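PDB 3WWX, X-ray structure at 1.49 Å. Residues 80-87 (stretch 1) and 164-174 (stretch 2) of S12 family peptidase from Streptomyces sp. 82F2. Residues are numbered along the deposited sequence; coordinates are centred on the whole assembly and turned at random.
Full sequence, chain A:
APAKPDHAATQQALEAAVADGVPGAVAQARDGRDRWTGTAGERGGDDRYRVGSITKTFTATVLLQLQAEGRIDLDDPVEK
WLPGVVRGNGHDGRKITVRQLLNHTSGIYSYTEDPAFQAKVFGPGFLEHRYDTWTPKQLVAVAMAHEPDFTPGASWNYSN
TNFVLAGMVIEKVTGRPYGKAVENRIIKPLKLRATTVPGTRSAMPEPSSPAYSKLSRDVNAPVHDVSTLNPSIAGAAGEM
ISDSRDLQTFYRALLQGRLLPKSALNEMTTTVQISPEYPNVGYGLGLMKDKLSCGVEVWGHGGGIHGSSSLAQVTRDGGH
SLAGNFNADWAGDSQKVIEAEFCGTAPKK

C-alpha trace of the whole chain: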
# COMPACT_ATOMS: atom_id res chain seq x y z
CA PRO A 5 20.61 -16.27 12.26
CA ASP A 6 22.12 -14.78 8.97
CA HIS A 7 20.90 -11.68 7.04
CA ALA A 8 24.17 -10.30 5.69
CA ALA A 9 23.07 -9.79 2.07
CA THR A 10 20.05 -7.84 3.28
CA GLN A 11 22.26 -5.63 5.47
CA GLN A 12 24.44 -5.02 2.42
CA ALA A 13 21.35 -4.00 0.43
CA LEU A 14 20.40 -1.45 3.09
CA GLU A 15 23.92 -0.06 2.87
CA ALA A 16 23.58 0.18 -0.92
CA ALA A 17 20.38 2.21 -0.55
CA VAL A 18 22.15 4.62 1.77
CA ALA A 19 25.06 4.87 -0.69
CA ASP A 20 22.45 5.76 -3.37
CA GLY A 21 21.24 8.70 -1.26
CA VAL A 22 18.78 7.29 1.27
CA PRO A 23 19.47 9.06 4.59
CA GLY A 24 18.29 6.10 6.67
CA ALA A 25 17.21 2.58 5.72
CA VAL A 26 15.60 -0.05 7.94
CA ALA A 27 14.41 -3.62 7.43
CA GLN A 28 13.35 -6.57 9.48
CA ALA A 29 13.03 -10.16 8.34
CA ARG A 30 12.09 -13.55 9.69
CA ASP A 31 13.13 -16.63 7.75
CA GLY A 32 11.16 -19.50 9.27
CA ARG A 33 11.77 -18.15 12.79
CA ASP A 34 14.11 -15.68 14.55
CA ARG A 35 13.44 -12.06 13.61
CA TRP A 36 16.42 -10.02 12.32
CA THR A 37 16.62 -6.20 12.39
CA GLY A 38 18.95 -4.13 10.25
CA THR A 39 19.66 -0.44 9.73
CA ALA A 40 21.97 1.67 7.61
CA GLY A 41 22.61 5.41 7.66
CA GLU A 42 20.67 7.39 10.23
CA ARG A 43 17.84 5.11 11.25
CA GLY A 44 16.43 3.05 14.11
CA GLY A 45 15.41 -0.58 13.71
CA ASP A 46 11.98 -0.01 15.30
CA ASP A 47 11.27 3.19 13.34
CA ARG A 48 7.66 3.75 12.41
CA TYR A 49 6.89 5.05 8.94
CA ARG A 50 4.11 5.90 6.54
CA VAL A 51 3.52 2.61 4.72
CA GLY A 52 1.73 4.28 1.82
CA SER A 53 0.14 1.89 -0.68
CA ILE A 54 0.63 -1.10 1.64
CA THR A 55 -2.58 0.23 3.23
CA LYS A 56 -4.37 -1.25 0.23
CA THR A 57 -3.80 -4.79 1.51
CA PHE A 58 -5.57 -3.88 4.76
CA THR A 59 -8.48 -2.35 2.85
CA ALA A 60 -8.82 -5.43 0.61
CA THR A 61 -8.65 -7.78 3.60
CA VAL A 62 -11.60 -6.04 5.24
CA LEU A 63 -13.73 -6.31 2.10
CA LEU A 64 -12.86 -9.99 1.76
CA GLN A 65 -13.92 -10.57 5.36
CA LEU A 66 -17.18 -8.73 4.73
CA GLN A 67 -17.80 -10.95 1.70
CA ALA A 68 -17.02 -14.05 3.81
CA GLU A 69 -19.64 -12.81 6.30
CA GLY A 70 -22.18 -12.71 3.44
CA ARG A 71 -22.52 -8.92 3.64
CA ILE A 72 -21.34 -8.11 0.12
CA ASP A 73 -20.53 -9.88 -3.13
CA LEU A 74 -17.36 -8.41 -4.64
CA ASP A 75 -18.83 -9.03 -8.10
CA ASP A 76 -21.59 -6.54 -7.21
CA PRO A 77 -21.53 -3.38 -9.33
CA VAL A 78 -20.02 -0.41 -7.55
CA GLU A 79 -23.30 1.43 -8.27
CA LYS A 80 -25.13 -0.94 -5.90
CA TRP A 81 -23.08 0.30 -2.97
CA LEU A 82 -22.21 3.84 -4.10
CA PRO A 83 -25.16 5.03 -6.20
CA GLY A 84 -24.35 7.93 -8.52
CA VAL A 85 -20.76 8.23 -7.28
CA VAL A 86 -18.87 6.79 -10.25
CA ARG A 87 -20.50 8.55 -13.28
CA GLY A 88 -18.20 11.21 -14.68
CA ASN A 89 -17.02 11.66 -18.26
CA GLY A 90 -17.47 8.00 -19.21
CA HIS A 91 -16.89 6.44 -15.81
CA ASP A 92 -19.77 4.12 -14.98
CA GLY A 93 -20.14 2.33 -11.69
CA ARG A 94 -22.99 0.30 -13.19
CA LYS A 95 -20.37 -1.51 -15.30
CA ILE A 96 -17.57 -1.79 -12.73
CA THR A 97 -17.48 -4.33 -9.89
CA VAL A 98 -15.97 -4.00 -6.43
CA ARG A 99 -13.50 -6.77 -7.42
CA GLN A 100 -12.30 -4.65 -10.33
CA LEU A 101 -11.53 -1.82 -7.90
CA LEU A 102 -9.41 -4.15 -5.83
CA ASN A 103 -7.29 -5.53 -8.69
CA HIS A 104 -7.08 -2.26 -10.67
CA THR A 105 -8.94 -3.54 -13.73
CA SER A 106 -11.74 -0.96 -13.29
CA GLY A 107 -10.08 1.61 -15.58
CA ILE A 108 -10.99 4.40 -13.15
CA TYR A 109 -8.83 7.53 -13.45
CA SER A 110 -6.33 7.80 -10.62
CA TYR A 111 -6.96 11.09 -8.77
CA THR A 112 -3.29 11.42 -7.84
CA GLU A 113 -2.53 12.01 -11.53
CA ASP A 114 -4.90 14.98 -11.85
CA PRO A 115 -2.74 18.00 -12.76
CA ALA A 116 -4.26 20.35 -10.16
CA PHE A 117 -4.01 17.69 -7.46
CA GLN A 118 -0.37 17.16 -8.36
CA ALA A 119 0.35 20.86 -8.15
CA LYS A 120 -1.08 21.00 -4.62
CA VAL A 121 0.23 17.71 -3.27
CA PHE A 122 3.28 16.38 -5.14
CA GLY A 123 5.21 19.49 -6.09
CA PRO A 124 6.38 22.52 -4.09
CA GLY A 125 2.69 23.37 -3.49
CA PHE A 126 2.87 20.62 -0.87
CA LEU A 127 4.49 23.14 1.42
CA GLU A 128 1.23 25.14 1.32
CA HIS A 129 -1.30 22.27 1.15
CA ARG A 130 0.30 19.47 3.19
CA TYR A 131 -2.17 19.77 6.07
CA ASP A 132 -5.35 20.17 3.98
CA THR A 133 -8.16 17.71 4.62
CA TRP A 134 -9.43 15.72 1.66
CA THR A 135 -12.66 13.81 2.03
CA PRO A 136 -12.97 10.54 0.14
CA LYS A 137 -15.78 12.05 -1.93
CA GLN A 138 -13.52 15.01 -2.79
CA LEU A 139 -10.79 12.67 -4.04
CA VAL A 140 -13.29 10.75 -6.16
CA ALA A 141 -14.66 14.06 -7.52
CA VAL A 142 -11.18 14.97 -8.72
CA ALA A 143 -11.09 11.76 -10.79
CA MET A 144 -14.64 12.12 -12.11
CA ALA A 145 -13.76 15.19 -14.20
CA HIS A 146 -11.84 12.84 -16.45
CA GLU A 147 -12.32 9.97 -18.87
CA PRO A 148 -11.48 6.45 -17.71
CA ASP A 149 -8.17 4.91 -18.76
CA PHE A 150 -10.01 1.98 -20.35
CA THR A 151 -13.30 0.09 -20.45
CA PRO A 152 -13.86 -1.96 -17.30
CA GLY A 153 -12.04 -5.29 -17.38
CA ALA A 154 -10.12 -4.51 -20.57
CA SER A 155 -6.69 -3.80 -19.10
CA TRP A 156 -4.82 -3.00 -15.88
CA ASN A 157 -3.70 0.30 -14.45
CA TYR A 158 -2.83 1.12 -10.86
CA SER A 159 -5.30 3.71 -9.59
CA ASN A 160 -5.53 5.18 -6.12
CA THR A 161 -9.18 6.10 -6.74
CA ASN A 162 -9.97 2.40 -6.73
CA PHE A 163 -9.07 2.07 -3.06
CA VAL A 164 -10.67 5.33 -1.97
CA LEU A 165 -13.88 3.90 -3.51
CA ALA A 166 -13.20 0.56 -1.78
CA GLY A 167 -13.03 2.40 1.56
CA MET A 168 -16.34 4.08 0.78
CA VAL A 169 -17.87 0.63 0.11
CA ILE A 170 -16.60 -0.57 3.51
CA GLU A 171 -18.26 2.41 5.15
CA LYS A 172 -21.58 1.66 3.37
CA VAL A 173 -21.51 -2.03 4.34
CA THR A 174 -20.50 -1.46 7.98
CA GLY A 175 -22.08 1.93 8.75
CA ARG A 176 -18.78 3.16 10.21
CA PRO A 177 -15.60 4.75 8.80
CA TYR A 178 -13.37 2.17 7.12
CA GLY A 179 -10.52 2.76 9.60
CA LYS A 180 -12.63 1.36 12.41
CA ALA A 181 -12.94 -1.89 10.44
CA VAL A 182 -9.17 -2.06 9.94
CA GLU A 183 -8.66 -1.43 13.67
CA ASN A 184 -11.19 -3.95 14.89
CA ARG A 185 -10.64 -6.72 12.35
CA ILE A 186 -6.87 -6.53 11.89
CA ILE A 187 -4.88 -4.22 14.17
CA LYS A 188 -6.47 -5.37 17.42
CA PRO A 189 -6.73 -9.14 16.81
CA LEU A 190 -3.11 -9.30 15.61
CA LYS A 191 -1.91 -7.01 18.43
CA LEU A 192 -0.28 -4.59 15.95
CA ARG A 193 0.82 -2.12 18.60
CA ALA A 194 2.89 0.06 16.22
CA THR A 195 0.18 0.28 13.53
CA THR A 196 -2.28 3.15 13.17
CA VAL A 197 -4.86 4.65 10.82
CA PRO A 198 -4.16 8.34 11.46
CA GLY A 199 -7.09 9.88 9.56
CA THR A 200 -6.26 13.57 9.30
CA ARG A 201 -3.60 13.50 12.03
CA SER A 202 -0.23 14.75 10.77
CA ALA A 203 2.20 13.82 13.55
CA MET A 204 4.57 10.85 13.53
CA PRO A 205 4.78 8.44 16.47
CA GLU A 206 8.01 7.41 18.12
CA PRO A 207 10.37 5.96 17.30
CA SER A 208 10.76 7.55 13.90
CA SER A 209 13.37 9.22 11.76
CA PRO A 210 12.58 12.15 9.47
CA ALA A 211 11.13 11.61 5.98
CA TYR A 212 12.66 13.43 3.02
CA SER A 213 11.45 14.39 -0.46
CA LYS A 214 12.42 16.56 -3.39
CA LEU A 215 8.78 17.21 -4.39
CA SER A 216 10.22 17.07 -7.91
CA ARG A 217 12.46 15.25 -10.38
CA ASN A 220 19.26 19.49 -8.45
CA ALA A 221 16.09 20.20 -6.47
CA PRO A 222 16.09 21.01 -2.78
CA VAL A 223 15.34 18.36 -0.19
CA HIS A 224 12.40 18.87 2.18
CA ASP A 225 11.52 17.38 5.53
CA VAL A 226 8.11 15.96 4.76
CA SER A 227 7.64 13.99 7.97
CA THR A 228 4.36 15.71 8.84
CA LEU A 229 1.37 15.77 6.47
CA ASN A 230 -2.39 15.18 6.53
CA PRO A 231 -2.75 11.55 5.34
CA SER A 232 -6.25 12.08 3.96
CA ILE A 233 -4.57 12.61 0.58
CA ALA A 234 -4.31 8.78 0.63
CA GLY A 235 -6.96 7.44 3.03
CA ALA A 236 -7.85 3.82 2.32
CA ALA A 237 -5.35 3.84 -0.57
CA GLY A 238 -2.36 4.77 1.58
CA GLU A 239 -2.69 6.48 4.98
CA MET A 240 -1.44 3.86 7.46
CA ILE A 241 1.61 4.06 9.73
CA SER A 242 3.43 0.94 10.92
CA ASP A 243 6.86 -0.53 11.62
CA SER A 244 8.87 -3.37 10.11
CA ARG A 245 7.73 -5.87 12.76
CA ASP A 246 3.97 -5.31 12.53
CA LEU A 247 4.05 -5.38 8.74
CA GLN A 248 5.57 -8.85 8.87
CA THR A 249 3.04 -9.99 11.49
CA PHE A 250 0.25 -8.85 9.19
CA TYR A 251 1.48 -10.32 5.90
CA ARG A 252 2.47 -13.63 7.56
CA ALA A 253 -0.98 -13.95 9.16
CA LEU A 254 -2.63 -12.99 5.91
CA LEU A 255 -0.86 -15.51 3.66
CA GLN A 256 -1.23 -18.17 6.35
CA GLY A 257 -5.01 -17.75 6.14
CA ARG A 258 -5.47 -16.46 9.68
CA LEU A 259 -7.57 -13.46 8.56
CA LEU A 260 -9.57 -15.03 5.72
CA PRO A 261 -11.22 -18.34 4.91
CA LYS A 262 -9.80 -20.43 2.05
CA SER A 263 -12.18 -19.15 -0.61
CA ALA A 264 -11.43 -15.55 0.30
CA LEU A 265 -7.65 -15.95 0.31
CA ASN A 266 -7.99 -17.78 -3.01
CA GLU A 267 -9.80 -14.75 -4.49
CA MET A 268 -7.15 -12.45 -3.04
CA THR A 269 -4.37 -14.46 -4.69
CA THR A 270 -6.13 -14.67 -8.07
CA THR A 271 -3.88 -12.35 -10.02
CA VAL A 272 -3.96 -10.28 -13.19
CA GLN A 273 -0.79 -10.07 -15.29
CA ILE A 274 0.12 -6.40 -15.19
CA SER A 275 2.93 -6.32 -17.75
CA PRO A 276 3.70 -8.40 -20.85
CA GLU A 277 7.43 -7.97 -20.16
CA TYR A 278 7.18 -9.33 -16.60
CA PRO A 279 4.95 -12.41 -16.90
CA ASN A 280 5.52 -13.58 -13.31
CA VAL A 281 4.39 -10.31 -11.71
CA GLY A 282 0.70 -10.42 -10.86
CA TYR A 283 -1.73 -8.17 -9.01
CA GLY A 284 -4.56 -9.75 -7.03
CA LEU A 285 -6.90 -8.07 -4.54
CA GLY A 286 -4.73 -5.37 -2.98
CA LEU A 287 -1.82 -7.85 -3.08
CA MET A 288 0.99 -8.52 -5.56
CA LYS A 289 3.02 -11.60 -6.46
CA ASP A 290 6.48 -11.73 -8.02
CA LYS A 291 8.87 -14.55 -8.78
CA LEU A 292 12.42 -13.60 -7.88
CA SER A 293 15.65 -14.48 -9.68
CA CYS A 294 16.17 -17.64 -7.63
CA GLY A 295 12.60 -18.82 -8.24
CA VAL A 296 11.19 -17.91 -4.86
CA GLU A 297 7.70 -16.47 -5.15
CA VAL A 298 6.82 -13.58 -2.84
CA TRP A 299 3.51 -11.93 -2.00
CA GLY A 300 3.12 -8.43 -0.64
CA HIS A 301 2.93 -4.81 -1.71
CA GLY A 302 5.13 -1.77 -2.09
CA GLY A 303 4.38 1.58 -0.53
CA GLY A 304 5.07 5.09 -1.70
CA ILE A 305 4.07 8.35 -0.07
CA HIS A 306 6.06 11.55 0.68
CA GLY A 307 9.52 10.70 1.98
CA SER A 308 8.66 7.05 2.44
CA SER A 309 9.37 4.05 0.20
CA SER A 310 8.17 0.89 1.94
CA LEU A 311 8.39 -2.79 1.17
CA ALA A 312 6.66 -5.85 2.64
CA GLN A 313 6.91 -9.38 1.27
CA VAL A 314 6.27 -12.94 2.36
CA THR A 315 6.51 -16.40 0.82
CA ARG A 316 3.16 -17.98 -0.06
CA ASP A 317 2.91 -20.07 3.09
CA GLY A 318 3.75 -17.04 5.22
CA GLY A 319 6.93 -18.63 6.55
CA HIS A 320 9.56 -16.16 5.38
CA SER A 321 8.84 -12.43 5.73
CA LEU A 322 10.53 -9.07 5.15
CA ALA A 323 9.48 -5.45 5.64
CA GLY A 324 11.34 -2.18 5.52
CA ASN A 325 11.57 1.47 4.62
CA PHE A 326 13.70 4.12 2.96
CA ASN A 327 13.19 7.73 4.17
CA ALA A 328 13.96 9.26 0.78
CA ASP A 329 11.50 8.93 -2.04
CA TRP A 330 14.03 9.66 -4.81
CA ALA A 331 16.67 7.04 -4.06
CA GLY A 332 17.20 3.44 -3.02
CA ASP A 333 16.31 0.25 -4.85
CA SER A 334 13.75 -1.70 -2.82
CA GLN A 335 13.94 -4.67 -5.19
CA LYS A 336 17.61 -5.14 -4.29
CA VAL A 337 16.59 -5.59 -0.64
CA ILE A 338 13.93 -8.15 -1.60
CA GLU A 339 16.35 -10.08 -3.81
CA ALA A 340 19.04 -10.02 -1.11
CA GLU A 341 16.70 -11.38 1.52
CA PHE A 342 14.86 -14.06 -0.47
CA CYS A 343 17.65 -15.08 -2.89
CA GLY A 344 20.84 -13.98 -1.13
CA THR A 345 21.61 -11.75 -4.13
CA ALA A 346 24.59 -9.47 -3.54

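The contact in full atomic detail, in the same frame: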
# COMPACT_ATOMS: atom_id res chain seq x y z
N LYS A 80 -24.28 -0.37 -6.94
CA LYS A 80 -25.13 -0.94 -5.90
C LYS A 80 -24.83 -0.34 -4.54
O LYS A 80 -25.73 -0.03 -3.76
CB LYS A 80 -24.96 -2.46 -5.85
CG LYS A 80 -25.82 -3.17 -4.83
CD LYS A 80 -25.73 -4.67 -5.03
CE LYS A 80 -26.71 -5.42 -4.13
NZ LYS A 80 -26.34 -5.31 -2.72
N TRP A 81 -23.54 -0.15 -4.27
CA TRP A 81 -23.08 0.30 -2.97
C TRP A 81 -22.87 1.80 -2.90
O TRP A 81 -23.03 2.38 -1.83
CB TRP A 81 -21.80 -0.45 -2.60
CG TRP A 81 -22.11 -1.88 -2.39
CD1 TRP A 81 -21.96 -2.90 -3.27
CD2 TRP A 81 -22.73 -2.42 -1.24
NE1 TRP A 81 -22.44 -4.07 -2.72
CE2 TRP A 81 -22.91 -3.80 -1.46
CE3 TRP A 81 -23.14 -1.88 -0.02
CZ2 TRP A 81 -23.49 -4.64 -0.52
CZ3 TRP A 81 -23.72 -2.72 0.93
CH2 TRP A 81 -23.88 -4.09 0.67
N LEU A 82 -22.49 2.41 -4.02
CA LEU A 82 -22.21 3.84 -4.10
C LEU A 82 -23.01 4.49 -5.24
O LEU A 82 -22.45 4.95 -6.23
CB LEU A 82 -20.71 4.08 -4.33
CG LEU A 82 -19.74 3.46 -3.33
CD1 LEU A 82 -18.33 3.75 -3.76
CD2 LEU A 82 -19.98 3.96 -1.92
N PRO A 83 -24.34 4.53 -5.09
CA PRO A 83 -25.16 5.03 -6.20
C PRO A 83 -24.82 6.45 -6.63
O PRO A 83 -24.71 7.33 -5.78
CB PRO A 83 -26.60 4.94 -5.66
CG PRO A 83 -26.47 4.68 -4.20
CD PRO A 83 -25.13 4.08 -3.94
N GLY A 84 -24.65 6.64 -7.94
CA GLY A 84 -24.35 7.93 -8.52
C GLY A 84 -22.94 8.45 -8.34
O GLY A 84 -22.62 9.51 -8.86
N VAL A 85 -22.09 7.71 -7.64
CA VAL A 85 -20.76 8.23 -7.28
C VAL A 85 -19.78 8.12 -8.42
O VAL A 85 -18.96 9.02 -8.62
CB VAL A 85 -20.22 7.50 -6.03
CG1 VAL A 85 -18.76 7.91 -5.70
CG2 VAL A 85 -21.12 7.78 -4.85
N VAL A 86 -19.81 7.01 -9.15
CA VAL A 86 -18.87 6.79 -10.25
C VAL A 86 -19.63 6.99 -11.57
O VAL A 86 -20.19 6.03 -12.10
CB VAL A 86 -18.23 5.39 -10.15
CG1 VAL A 86 -17.22 5.15 -11.27
CG2 VAL A 86 -17.54 5.20 -8.79
N ARG A 87 -19.70 8.23 -12.08
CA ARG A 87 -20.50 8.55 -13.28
C ARG A 87 -19.87 9.55 -14.28
O ARG A 87 -20.45 9.88 -15.31
CB ARG A 87 -21.86 9.13 -12.86
CG ARG A 87 -22.74 8.19 -12.08
CD ARG A 87 -23.17 7.01 -12.95
NE ARG A 87 -24.32 6.32 -12.36
CZ ARG A 87 -25.58 6.66 -12.58
NH1 ARG A 87 -25.88 7.66 -13.40
NH2 ARG A 87 -26.56 5.99 -11.99
N VAL A 164 -9.78 4.37 -2.63
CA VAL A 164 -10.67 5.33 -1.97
C VAL A 164 -12.14 4.87 -2.10
O VAL A 164 -12.88 4.88 -1.12
CB VAL A 164 -10.44 6.75 -2.50
CG1 VAL A 164 -11.43 7.72 -1.88
CG2 VAL A 164 -9.01 7.18 -2.19
N LEU A 165 -12.55 4.48 -3.30
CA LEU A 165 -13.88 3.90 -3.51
C LEU A 165 -14.07 2.65 -2.64
O LEU A 165 -15.11 2.49 -2.01
CB LEU A 165 -14.07 3.56 -4.98
CG LEU A 165 -14.22 4.81 -5.86
CD1 LEU A 165 -14.03 4.47 -7.30
CD2 LEU A 165 -15.59 5.47 -5.62
N ALA A 166 -13.07 1.77 -2.58
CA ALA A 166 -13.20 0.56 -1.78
C ALA A 166 -13.46 0.91 -0.30
O ALA A 166 -14.27 0.26 0.37
CB ALA A 166 -11.96 -0.29 -1.92
N GLY A 167 -12.78 1.93 0.22
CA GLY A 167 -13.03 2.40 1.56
C GLY A 167 -14.46 2.89 1.73
O GLY A 167 -15.09 2.66 2.76
N MET A 168 -14.96 3.59 0.73
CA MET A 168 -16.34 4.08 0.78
C MET A 168 -17.33 2.90 0.81
O MET A 168 -18.36 2.98 1.50
CB MET A 168 -16.62 5.01 -0.40
CG MET A 168 -15.86 6.31 -0.28
SD MET A 168 -15.85 7.29 -1.80
CE MET A 168 -17.55 7.73 -1.91
N VAL A 169 -17.01 1.82 0.11
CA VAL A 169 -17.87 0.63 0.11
C VAL A 169 -17.88 0.03 1.51
O VAL A 169 -18.93 -0.36 2.03
CB VAL A 169 -17.43 -0.40 -0.92
CG1 VAL A 169 -18.21 -1.71 -0.78
CG2 VAL A 169 -17.56 0.15 -2.33
N ILE A 170 -16.71 -0.04 2.14
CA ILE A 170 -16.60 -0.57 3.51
C ILE A 170 -17.50 0.24 4.43
O ILE A 170 -18.23 -0.33 5.25
CB ILE A 170 -15.15 -0.57 4.03
CG1 ILE A 170 -14.30 -1.58 3.28
CG2 ILE A 170 -15.12 -0.89 5.54
CD1 ILE A 170 -12.76 -1.42 3.55
N GLU A 171 -17.45 1.55 4.30
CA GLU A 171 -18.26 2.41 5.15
C GLU A 171 -19.75 2.14 4.91
O GLU A 171 -20.53 2.15 5.87
CB GLU A 171 -17.92 3.90 4.95
CG GLU A 171 -18.72 4.77 5.91
CD GLU A 171 -18.27 6.22 6.01
OE1 GLU A 171 -19.14 7.05 6.34
OE2 GLU A 171 -17.09 6.52 5.80
N LYS A 172 -20.16 1.91 3.67
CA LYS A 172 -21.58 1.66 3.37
C LYS A 172 -22.02 0.33 3.96
O LYS A 172 -23.09 0.23 4.56
CB LYS A 172 -21.82 1.67 1.86
CG LYS A 172 -23.29 1.58 1.44
CD LYS A 172 -24.15 2.74 1.96
CE LYS A 172 -23.62 4.13 1.56
NZ LYS A 172 -23.88 4.49 0.13
N VAL A 173 -21.19 -0.70 3.80
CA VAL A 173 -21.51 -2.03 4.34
C VAL A 173 -21.60 -2.02 5.87
O VAL A 173 -22.52 -2.62 6.44
CB VAL A 173 -20.50 -3.10 3.87
CG1 VAL A 173 -20.76 -4.45 4.55
CG2 VAL A 173 -20.53 -3.26 2.37
N THR A 174 -20.64 -1.37 6.53
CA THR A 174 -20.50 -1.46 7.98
C THR A 174 -21.21 -0.34 8.75
O THR A 174 -21.44 -0.49 9.95
CB THR A 174 -19.01 -1.42 8.41
OG1 THR A 174 -18.44 -0.15 8.06
CG2 THR A 174 -18.22 -2.55 7.78

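A helix that packs against an irregular segment commonly offers one stripe of its surface, with residues spaced three or four apart doing the work. Residues 164-174 of this S12 family peptidase illustrate the principle: the helix meets residues 80-87, distant in sequence, through Leu 165, Met 168, Val 169, Lys 172 and Val 173, and the two stretches together bury 475 Å².

Val 164 lies out of reach, so the contact opens with Leu 165. Its CA-to-CB bond points sideways, but the end of the side chain comes nearer, and CD2 becomes a shared point of packing: Leu 165 CD2 lies 3.7 Å from Leu 82 CD1, 3.7 Å from Val 86 CG2 and 4.0 Å from Val 85 CG1. A branched aliphatic tip suits this buried spot, where its closest neighbours across the contact are methyl groups. Ala 166 points away and Gly 167 makes no contact.

Met 168 returns to the interface, its CA-to-CB bond directed toward the other stretch. Met 168 CB packs 3.8 Å from Leu 82 CD2, while the unbranched chain, m, t and p in its successive torsions, carries Met 168 CE to 4.0 Å from Val 85 CG1. Val 169 spans two neighbours: Val 169 CA is 6.1 Å from Trp 81 CA, Val 169 CG2 is 3.9 Å from Leu 82 CD1, and Val 169 CG1 is 4.2 Å from Trp 81 CB. Leu 82 thus sets its two methyls among three helix residues.

Ile 170 and Glu 171 make no contact, and Lys 172 supplies the polar element. Its side chain begins t and then bends through three p torsions, which brings the ammonium back to the other stretch, where Lys 172 NZ donates a 3.0 Å hydrogen bond to Trp 81 O. The aliphatic part is used as well, with Lys 172 CG 3.8 Å from Trp 81 CE3 at the edge of the indole. Lysine can thus combine apolar packing with a charged donor at an exposed margin.

Val 173 completes the grip on the tryptophan. Val 173 CG2 sits over one face of the indole, 3.5 Å from Trp 81 CZ3 and 3.8 Å from the centroid of the Trp 81 six-membered ring, 23° off the normal: a CH-pi contact. The broad ring thereby meets a compact methyl, while its NE1 is satisfied elsewhere in the structure. Thr 174 makes no contact.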